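Local atomic coordinates of SspB protein (Streptomyces clavuligerus, PDB entry 6JUF), a protein that probably acts as a metal-binding DNase within SspABCD-SspE, a bacterial defence system that senses DNA phosphorothioation and counters phages. Residues Tyr236-Tyr241 with Ala255-Glu260; Arg232-Ala237 with Phe268-Ala273. One frame throughout, in Å; residues are numbered along the deposited sequence.

Contact 1. Residues Tyr236-Tyr241 with Ala255-Glu260; sequences YACLDY and ARLANE
Tyr241 and Glu260 both start with CG anti to the backbone N (chi1 -175° and -166°), and the glutamate chain runs extended beyond CG. The two side chains meet as they cross obliquely, ring and carboxylate planes 52° apart, with OE2 of Glu260 at the edge of the ring near its plane. Tyr241 OH donates to Glu260 OE2 over a very short 2.4 Å, a length best taken with reserve. The same carboxylate is gripped side-on by Arg256, one turn back. Its NE reaches Glu260 OE1 at 2.9 Å as a salt bridge, OE1 being met on its syn side and tilted from the guanidinium plane; its NH2 reaches the syn lone pair of Glu260 OE2 at 3.1 Å, and OE2 lies in that plane. OE2 would then have two donors, one at a doubtful length, and the arginine fixes the carboxylate's rotation and would tend to keep it charged. Deeper in, Leu257 spreads its two methyls over Cys238: CD1 lies 3.7 Å from Cys238 SG, and CD2 is as close, 3.7 Å, to Cys238 CB. Leu257 CD2 also lies 4.4 Å from Tyr241 CD2. Pro264 and Leu279 also touch both Cys238 and Leu257. The order helix 231-243, strand 250-253, helices, then hairpin 289-302, with 298-302 paired to 250-253, looks like a winged-helix domain, its first helix packed here against helix 254-259.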
ATOM      1  N   TYR B 236      10.804   0.884 -21.065  1.00  9.32           N
ATOM      2  CA  TYR B 236      10.291  -0.468 -21.234  1.00  8.77           C
ATOM      3  C   TYR B 236       8.890  -0.424 -21.940  1.00  8.55           C
ATOM      4  O   TYR B 236       8.613  -1.187 -22.849  1.00  8.59           O
ATOM      5  CB  TYR B 236      10.183  -1.163 -19.847  1.00  8.90           C
ATOM      6  CG  TYR B 236       9.110  -2.268 -19.848  1.00  8.12           C
ATOM      7  CD1 TYR B 236       9.359  -3.494 -20.397  1.00  8.65           C
ATOM      8  CD2 TYR B 236       7.830  -2.013 -19.291  1.00  7.95           C
ATOM      9  CE1 TYR B 236       8.366  -4.492 -20.414  1.00  9.97           C
ATOM     10  CE2 TYR B 236       6.841  -2.983 -19.290  1.00  6.44           C
ATOM     11  CZ  TYR B 236       7.112  -4.221 -19.891  1.00  8.45           C
ATOM     12  OH  TYR B 236       6.123  -5.157 -19.918  1.00  9.39           O
ATOM     13  N   ALA B 237       8.027   0.474 -21.428  1.00  7.86           N
ATOM     14  CA  ALA B 237       6.681   0.559 -21.978  1.00  7.52           C
ATOM     15  C   ALA B 237       6.655   0.967 -23.430  1.00  8.97           C
ATOM     16  O   ALA B 237       5.901   0.400 -24.243  1.00  9.37           O
ATOM     17  CB  ALA B 237       5.820   1.488 -21.120  1.00  8.14           C
ATOM     18  N   CYS B 238       7.562   1.908 -23.780  1.00  9.80           N
ATOM     19  CA  CYS B 238       7.692   2.310 -25.185  1.00 10.41           C
ATOM     20  C   CYS B 238       8.076   1.147 -26.121  1.00 10.15           C
ATOM     21  O   CYS B 238       7.489   0.936 -27.171  1.00 10.69           O
ATOM     22  CB  CYS B 238       8.688   3.475 -25.311  1.00  8.74           C
ATOM     23  SG  CYS B 238       8.120   5.022 -24.583  1.00 10.66           S
ATOM     24  N   LEU B 239       9.087   0.388 -25.676  1.00  9.13           N
ATOM     25  CA  LEU B 239       9.575  -0.763 -26.447  1.00 10.74           C
ATOM     26  C   LEU B 239       8.569  -1.903 -26.479  1.00 11.61           C
ATOM     27  O   LEU B 239       8.364  -2.537 -27.533  1.00 13.03           O
ATOM     28  CB  LEU B 239      10.919  -1.207 -25.890  1.00  9.89           C
ATOM     29  CG  LEU B 239      12.099  -0.277 -26.177  1.00  9.09           C
ATOM     30  CD1 LEU B 239      13.214  -0.552 -25.122  1.00  9.28           C
ATOM     31  CD2 LEU B 239      12.632  -0.390 -27.604  1.00 11.73           C
ATOM     32  N   ASP B 240       7.896  -2.116 -25.319  1.00  9.72           N
ATOM     33  CA  ASP B 240       6.863  -3.152 -25.252  1.00 10.44           C
ATOM     34  C   ASP B 240       5.705  -2.795 -26.202  1.00 10.23           C
ATOM     35  O   ASP B 240       5.152  -3.652 -26.884  1.00 11.13           O
ATOM     36  CB  ASP B 240       6.381  -3.243 -23.819  1.00 10.92           C
ATOM     37  CG  ASP B 240       5.413  -4.392 -23.570  1.00 10.60           C
ATOM     38  OD1 ASP B 240       5.716  -5.539 -23.949  1.00 12.22           O
ATOM     39  OD2 ASP B 240       4.340  -4.117 -22.981  1.00 10.86           O
ATOM     40  N   TYR B 241       5.376  -1.475 -26.238  1.00 10.50           N
ATOM     41  CA  TYR B 241       4.325  -0.997 -27.148  1.00 10.52           C
ATOM     42  C   TYR B 241       4.704  -1.284 -28.611  1.00 10.27           C
ATOM     43  O   TYR B 241       3.917  -1.825 -29.391  1.00 10.47           O
ATOM     44  CB  TYR B 241       4.016   0.485 -26.912  1.00  9.21           C
ATOM     45  CG  TYR B 241       2.863   0.936 -27.759  1.00  9.92           C
ATOM     46  CD1 TYR B 241       1.527   0.644 -27.345  1.00 10.20           C
ATOM     47  CD2 TYR B 241       3.050   1.590 -28.970  1.00 12.30           C
ATOM     48  CE1 TYR B 241       0.471   1.040 -28.163  1.00 13.17           C
ATOM     49  CE2 TYR B 241       1.983   1.953 -29.781  1.00 12.87           C
ATOM     50  CZ  TYR B 241       0.700   1.680 -29.357  1.00 13.85           C
ATOM     51  OH  TYR B 241      -0.364   2.016 -30.128  1.00 14.17           O
ATOM     52  N   ALA B 255       5.708  11.065 -31.413  1.00 15.43           N
ATOM     53  CA  ALA B 255       4.315  11.522 -31.484  1.00 16.55           C
ATOM     54  C   ALA B 255       3.341  10.376 -31.218  1.00 16.34           C
ATOM     55  O   ALA B 255       2.344  10.570 -30.487  1.00 15.50           O
ATOM     56  CB  ALA B 255       4.046  12.115 -32.888  1.00 18.16           C
ATOM     57  N   ARG B 256       3.594   9.201 -31.805  1.00 13.71           N
ATOM     58  CA  ARG B 256       2.757   8.009 -31.539  1.00 14.02           C
ATOM     59  C   ARG B 256       2.902   7.541 -30.093  1.00 14.13           C
ATOM     60  O   ARG B 256       1.899   7.208 -29.439  1.00 15.31           O
ATOM     61  CB  ARG B 256       3.110   6.866 -32.466  1.00 15.99           C
ATOM     62  CG  ARG B 256       2.579   7.063 -33.903  1.00 17.60           C
ATOM     63  CD  ARG B 256       3.058   5.929 -34.784  1.00 18.06           C
ATOM     64  NE  ARG B 256       2.511   4.663 -34.289  1.00 18.76           N
ATOM     65  CZ  ARG B 256       2.987   3.452 -34.558  1.00 23.63           C
ATOM     66  NH1 ARG B 256       4.059   3.285 -35.336  1.00 22.80           N
ATOM     67  NH2 ARG B 256       2.379   2.386 -34.023  1.00 21.44           N
ATOM     68  N   LEU B 257       4.138   7.497 -29.585  1.00 11.35           N
ATOM     69  CA  LEU B 257       4.287   7.138 -28.164  1.00 12.11           C
ATOM     70  C   LEU B 257       3.512   8.052 -27.205  1.00 10.94           C
ATOM     71  O   LEU B 257       2.933   7.576 -26.215  1.00 12.54           O
ATOM     72  CB  LEU B 257       5.758   7.066 -27.740  1.00 11.52           C
ATOM     73  CG  LEU B 257       6.588   5.923 -28.360  1.00 11.34           C
ATOM     74  CD1 LEU B 257       8.063   6.216 -28.065  1.00 11.19           C
ATOM     75  CD2 LEU B 257       6.170   4.539 -27.827  1.00 10.67           C
ATOM     76  N   ALA B 258       3.497   9.349 -27.495  1.00 13.53           N
ATOM     77  CA  ALA B 258       2.830  10.334 -26.677  1.00 11.67           C
ATOM     78  C   ALA B 258       1.324  10.321 -26.882  1.00 14.38           C
ATOM     79  O   ALA B 258       0.627  10.663 -25.935  1.00 16.31           O
ATOM     80  CB  ALA B 258       3.361  11.733 -27.039  1.00 13.13           C
ATOM     81  N   ASN B 259       0.840  10.032 -28.112  1.00 12.92           N
ATOM     82  CA  ASN B 259      -0.572  10.318 -28.417  1.00 15.57           C
ATOM     83  C   ASN B 259      -1.477   9.145 -28.825  1.00 13.51           C
ATOM     84  O   ASN B 259      -2.722   9.282 -28.792  1.00 14.29           O
ATOM     85  CB  ASN B 259      -0.636  11.370 -29.517  1.00 15.28           C
ATOM     86  CG  ASN B 259       0.053  12.650 -29.106  1.00 22.21           C
ATOM     87  OD1 ASN B 259      -0.236  13.200 -28.080  1.00 28.21           O
ATOM     88  ND2 ASN B 259       1.003  13.092 -29.888  1.00 32.71           N
ATOM     89  N   GLU B 260      -0.884   8.055 -29.314  1.00 16.03           N
ATOM     90  CA  GLU B 260      -1.649   6.961 -29.874  1.00 15.38           C
ATOM     91  C   GLU B 260      -2.402   6.254 -28.746  1.00 15.04           C
ATOM     92  O   GLU B 260      -1.815   5.966 -27.707  1.00 14.22           O
ATOM     93  CB  GLU B 260      -0.746   5.961 -30.583  1.00 14.43           C
ATOM     94  CG  GLU B 260      -1.438   4.950 -31.477  1.00 15.90           C
ATOM     95  CD  GLU B 260      -0.460   4.357 -32.458  1.00 19.78           C
ATOM     96  OE1 GLU B 260      -0.234   4.979 -33.517  1.00 22.89           O
ATOM     97  OE2 GLU B 260       0.090   3.291 -32.158  1.00 17.89           O
TER

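Contact 2. Residues Arg232-Ala237 with Phe268-Ala273; sequences RIIAYA and FRIREA
Ala237 N bonds to Ile233 O at 3.0 Å within helix 231-243, one turn joining two residues that both pack on Phe268. Across the contact itself the meeting is apolar. Phe268 brings CE2 and CZ to that turn of helix, its partners there lying obliquely to the ring: CE2 lies 3.7 Å from Ala237 CB, and CZ lies 4.1 Å from Ile233 CG2, the two side chains of Phe268 and Ile233 crossing at about a right angle. Between them the ring reaches the backbone, with Phe268 CE2 4.3 Å from Ile234 CA. Helix 231-243 takes the place of the first helix in what looks like a winged-helix domain, and residues 268-273 carry the chain from the short helix 264-268 into helix 272-285, the probable third helix. Ile270 adds a second foothold in this link. Its CG1 sits between the backbone N and the carbonyl carbon (chi1 58°), and CD1 continues outward (chi2 176°) to meet Ile234 tip to tip, Ile270 CD1 to Ile234 CD1 being 4.0 Å. Leu229 touches Ile234, Phe268 and Ile270 alike, while His114 of helix 107-118 packs on Phe268 and Ile275 of helix 272-285 on Ile270.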
ATOM      1  N   ARG B 232      13.341   4.048 -16.791  1.00  8.61           N
ATOM      2  CA  ARG B 232      13.380   2.718 -17.392  1.00  8.61           C
ATOM      3  C   ARG B 232      11.986   2.070 -17.488  1.00  7.35           C
ATOM      4  O   ARG B 232      11.750   1.239 -18.320  1.00 10.31           O
ATOM      5  CB  ARG B 232      14.366   1.792 -16.657  1.00  9.47           C
ATOM      6  CG  ARG B 232      15.818   2.248 -16.965  1.00 11.17           C
ATOM      7  CD  ARG B 232      16.848   1.300 -16.347  1.00 14.07           C
ATOM      8  NE  ARG B 232      16.926   1.502 -14.918  1.00 15.49           N
ATOM      9  CZ  ARG B 232      18.024   1.361 -14.158  1.00 16.11           C
ATOM     10  NH1 ARG B 232      19.189   1.046 -14.698  1.00 17.23           N
ATOM     11  NH2 ARG B 232      17.962   1.565 -12.851  1.00 16.95           N
ATOM     12  N   ILE B 233      11.046   2.487 -16.605  1.00  6.92           N
ATOM     13  CA  ILE B 233       9.660   1.968 -16.778  1.00  8.08           C
ATOM     14  C   ILE B 233       8.984   2.576 -18.030  1.00  7.66           C
ATOM     15  O   ILE B 233       8.352   1.875 -18.825  1.00  9.08           O
ATOM     16  CB  ILE B 233       8.778   2.193 -15.515  1.00  7.34           C
ATOM     17  CG1 ILE B 233       9.314   1.466 -14.264  1.00  8.23           C
ATOM     18  CG2 ILE B 233       7.308   1.798 -15.809  1.00  7.47           C
ATOM     19  CD1 ILE B 233       9.390  -0.049 -14.385  1.00  9.75           C
ATOM     20  N   ILE B 234       9.208   3.880 -18.226  1.00  7.98           N
ATOM     21  CA  ILE B 234       8.787   4.571 -19.465  1.00  8.47           C
ATOM     22  C   ILE B 234       9.391   3.890 -20.705  1.00  8.46           C
ATOM     23  O   ILE B 234       8.687   3.518 -21.651  1.00  9.36           O
ATOM     24  CB  ILE B 234       9.099   6.074 -19.414  1.00  7.98           C
ATOM     25  CG1 ILE B 234       8.281   6.749 -18.279  1.00  6.98           C
ATOM     26  CG2 ILE B 234       8.769   6.727 -20.752  1.00 10.62           C
ATOM     27  CD1 ILE B 234       8.760   8.168 -17.898  1.00  7.54           C
ATOM     28  N   ALA B 235      10.730   3.719 -20.688  1.00  8.86           N
ATOM     29  CA  ALA B 235      11.408   3.116 -21.849  1.00  9.99           C
ATOM     30  C   ALA B 235      10.952   1.678 -22.139  1.00  8.33           C
ATOM     31  O   ALA B 235      10.707   1.290 -23.287  1.00 10.22           O
ATOM     32  CB  ALA B 235      12.924   3.204 -21.652  1.00  9.16           C
ATOM     33  N   TYR B 236      10.804   0.884 -21.065  1.00  9.32           N
ATOM     34  CA  TYR B 236      10.291  -0.468 -21.234  1.00  8.77           C
ATOM     35  C   TYR B 236       8.890  -0.424 -21.940  1.00  8.55           C
ATOM     36  O   TYR B 236       8.613  -1.187 -22.849  1.00  8.59           O
ATOM     37  CB  TYR B 236      10.183  -1.163 -19.847  1.00  8.90           C
ATOM     38  CG  TYR B 236       9.110  -2.268 -19.848  1.00  8.12           C
ATOM     39  CD1 TYR B 236       9.359  -3.494 -20.397  1.00  8.65           C
ATOM     40  CD2 TYR B 236       7.830  -2.013 -19.291  1.00  7.95           C
ATOM     41  CE1 TYR B 236       8.366  -4.492 -20.414  1.00  9.97           C
ATOM     42  CE2 TYR B 236       6.841  -2.983 -19.290  1.00  6.44           C
ATOM     43  CZ  TYR B 236       7.112  -4.221 -19.891  1.00  8.45           C
ATOM     44  OH  TYR B 236       6.123  -5.157 -19.918  1.00  9.39           O
ATOM     45  N   ALA B 237       8.027   0.474 -21.428  1.00  7.86           N
ATOM     46  CA  ALA B 237       6.681   0.559 -21.978  1.00  7.52           C
ATOM     47  C   ALA B 237       6.655   0.967 -23.430  1.00  8.97           C
ATOM     48  O   ALA B 237       5.901   0.400 -24.243  1.00  9.37           O
ATOM     49  CB  ALA B 237       5.820   1.488 -21.120  1.00  8.14           C
ATOM     50  N   PHE B 268       0.225   6.524 -19.045  1.00  8.96           N
ATOM     51  CA  PHE B 268       0.872   7.144 -17.882  1.00  8.76           C
ATOM     52  C   PHE B 268       0.505   8.610 -17.717  1.00  9.88           C
ATOM     53  O   PHE B 268       0.926   9.231 -16.737  1.00  9.00           O
ATOM     54  CB  PHE B 268       2.408   6.989 -17.928  1.00  7.58           C
ATOM     55  CG  PHE B 268       2.892   5.540 -17.984  1.00  9.20           C
ATOM     56  CD1 PHE B 268       2.228   4.533 -17.252  1.00  9.48           C
ATOM     57  CD2 PHE B 268       4.074   5.226 -18.624  1.00  9.36           C
ATOM     58  CE1 PHE B 268       2.730   3.217 -17.210  1.00 10.71           C
ATOM     59  CE2 PHE B 268       4.587   3.911 -18.592  1.00  9.49           C
ATOM     60  CZ  PHE B 268       3.927   2.919 -17.859  1.00  9.09           C
ATOM     61  N   ARG B 269      -0.189   9.178 -18.696  1.00 11.70           N
ATOM     62  CA  ARG B 269      -0.603  10.588 -18.692  1.00 13.28           C
ATOM     63  C   ARG B 269       0.641  11.470 -18.550  1.00 10.83           C
ATOM     64  O   ARG B 269       0.761  12.281 -17.618  1.00 10.88           O
ATOM     65  CB  ARG B 269      -1.747  10.850 -17.668  1.00 13.45           C
ATOM     66  CG  ARG B 269      -3.078  10.169 -18.064  1.00 13.37           C
ATOM     67  CD  ARG B 269      -3.379  10.347 -19.559  1.00 13.99           C
ATOM     68  NE  ARG B 269      -4.593   9.644 -20.038  1.00 16.47           N
ATOM     69  CZ  ARG B 269      -5.795  10.194 -20.052  1.00 14.59           C
ATOM     70  NH1 ARG B 269      -5.939  11.441 -19.577  1.00 16.88           N
ATOM     71  NH2 ARG B 269      -6.843   9.499 -20.496  1.00 15.10           N
ATOM     72  N   ILE B 270       1.609  11.226 -19.424  1.00 11.90           N
ATOM     73  CA  ILE B 270       2.845  12.038 -19.506  1.00 12.55           C
ATOM     74  C   ILE B 270       2.969  12.663 -20.882  1.00 11.81           C
ATOM     75  O   ILE B 270       2.420  12.151 -21.851  1.00 15.80           O
ATOM     76  CB  ILE B 270       4.097  11.207 -19.148  1.00 12.79           C
ATOM     77  CG1 ILE B 270       4.208   9.977 -20.093  1.00 13.71           C
ATOM     78  CG2 ILE B 270       4.010  10.850 -17.641  1.00 14.63           C
ATOM     79  CD1 ILE B 270       5.483   9.156 -19.877  1.00 16.75           C
ATOM     80  N   ARG B 271       3.661  13.807 -20.932  1.00 14.93           N
ATOM     81  CA  ARG B 271       3.858  14.568 -22.160  1.00 16.51           C
ATOM     82  C   ARG B 271       4.947  13.985 -23.061  1.00 14.77           C
ATOM     83  O   ARG B 271       5.821  13.281 -22.576  1.00 13.38           O
ATOM     84  CB  ARG B 271       4.219  16.006 -21.787  1.00 18.50           C
ATOM     85  CG  ARG B 271       3.078  16.694 -21.069  1.00 25.60           C
ATOM     86  CD  ARG B 271       3.237  18.203 -21.038  1.00 34.70           C
ATOM     87  NE  ARG B 271       2.603  18.781 -19.844  1.00 49.07           N
ATOM     88  CZ  ARG B 271       1.295  18.777 -19.569  1.00 46.15           C
ATOM     89  NH1 ARG B 271       0.411  18.212 -20.392  1.00 46.52           N
ATOM     90  NH2 ARG B 271       0.860  19.338 -18.448  1.00 47.92           N
ATOM     91  N   GLU B 272       4.884  14.270 -24.342  1.00 16.60           N
ATOM     92  CA  GLU B 272       5.919  13.853 -25.294  1.00 16.70           C
ATOM     93  C   GLU B 272       7.314  14.200 -24.802  1.00 16.09           C
ATOM     94  O   GLU B 272       8.212  13.387 -24.996  1.00 13.04           O
ATOM     95  CB  GLU B 272       5.684  14.489 -26.681  1.00 17.98           C
ATOM     96  CG  GLU B 272       6.462  13.801 -27.784  1.00 15.86           C
ATOM     97  CD  GLU B 272       6.115  14.360 -29.145  1.00 21.71           C
ATOM     98  OE1 GLU B 272       4.918  14.380 -29.537  1.00 24.36           O
ATOM     99  OE2 GLU B 272       7.052  14.755 -29.820  1.00 29.18           O
ATOM    100  N   ALA B 273       7.503  15.390 -24.210  1.00 15.92           N
ATOM    101  CA  ALA B 273       8.816  15.869 -23.741  1.00 17.44           C
ATOM    102  C   ALA B 273       9.308  14.926 -22.670  1.00 14.29           C
ATOM    103  O   ALA B 273      10.509  14.645 -22.572  1.00 16.13           O
ATOM    104  CB  ALA B 273       8.743  17.307 -23.165  1.00 18.06           C
TER

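In the fold
Both contacts start from helix 231-243 and share Tyr236 and Ala237. Going along the chain, the helix first presents 232-237, then 236-241; after strand 250-253 the chain comes back at 255-260, closing contact 1 over 14 residues, and only later at 268-273, closing contact 2 over 31. The shorter loop is thus nested inside the longer one, apart from the shared residues. Contact 1 ties the C-terminal half of the helix to helix 254-259; contact 2 ties its N-terminal half to the turn ahead of helix 272-285. Their centres are 7 Å apart, and the two returning segments touch where Ala258 CB packs on Glu272 CB.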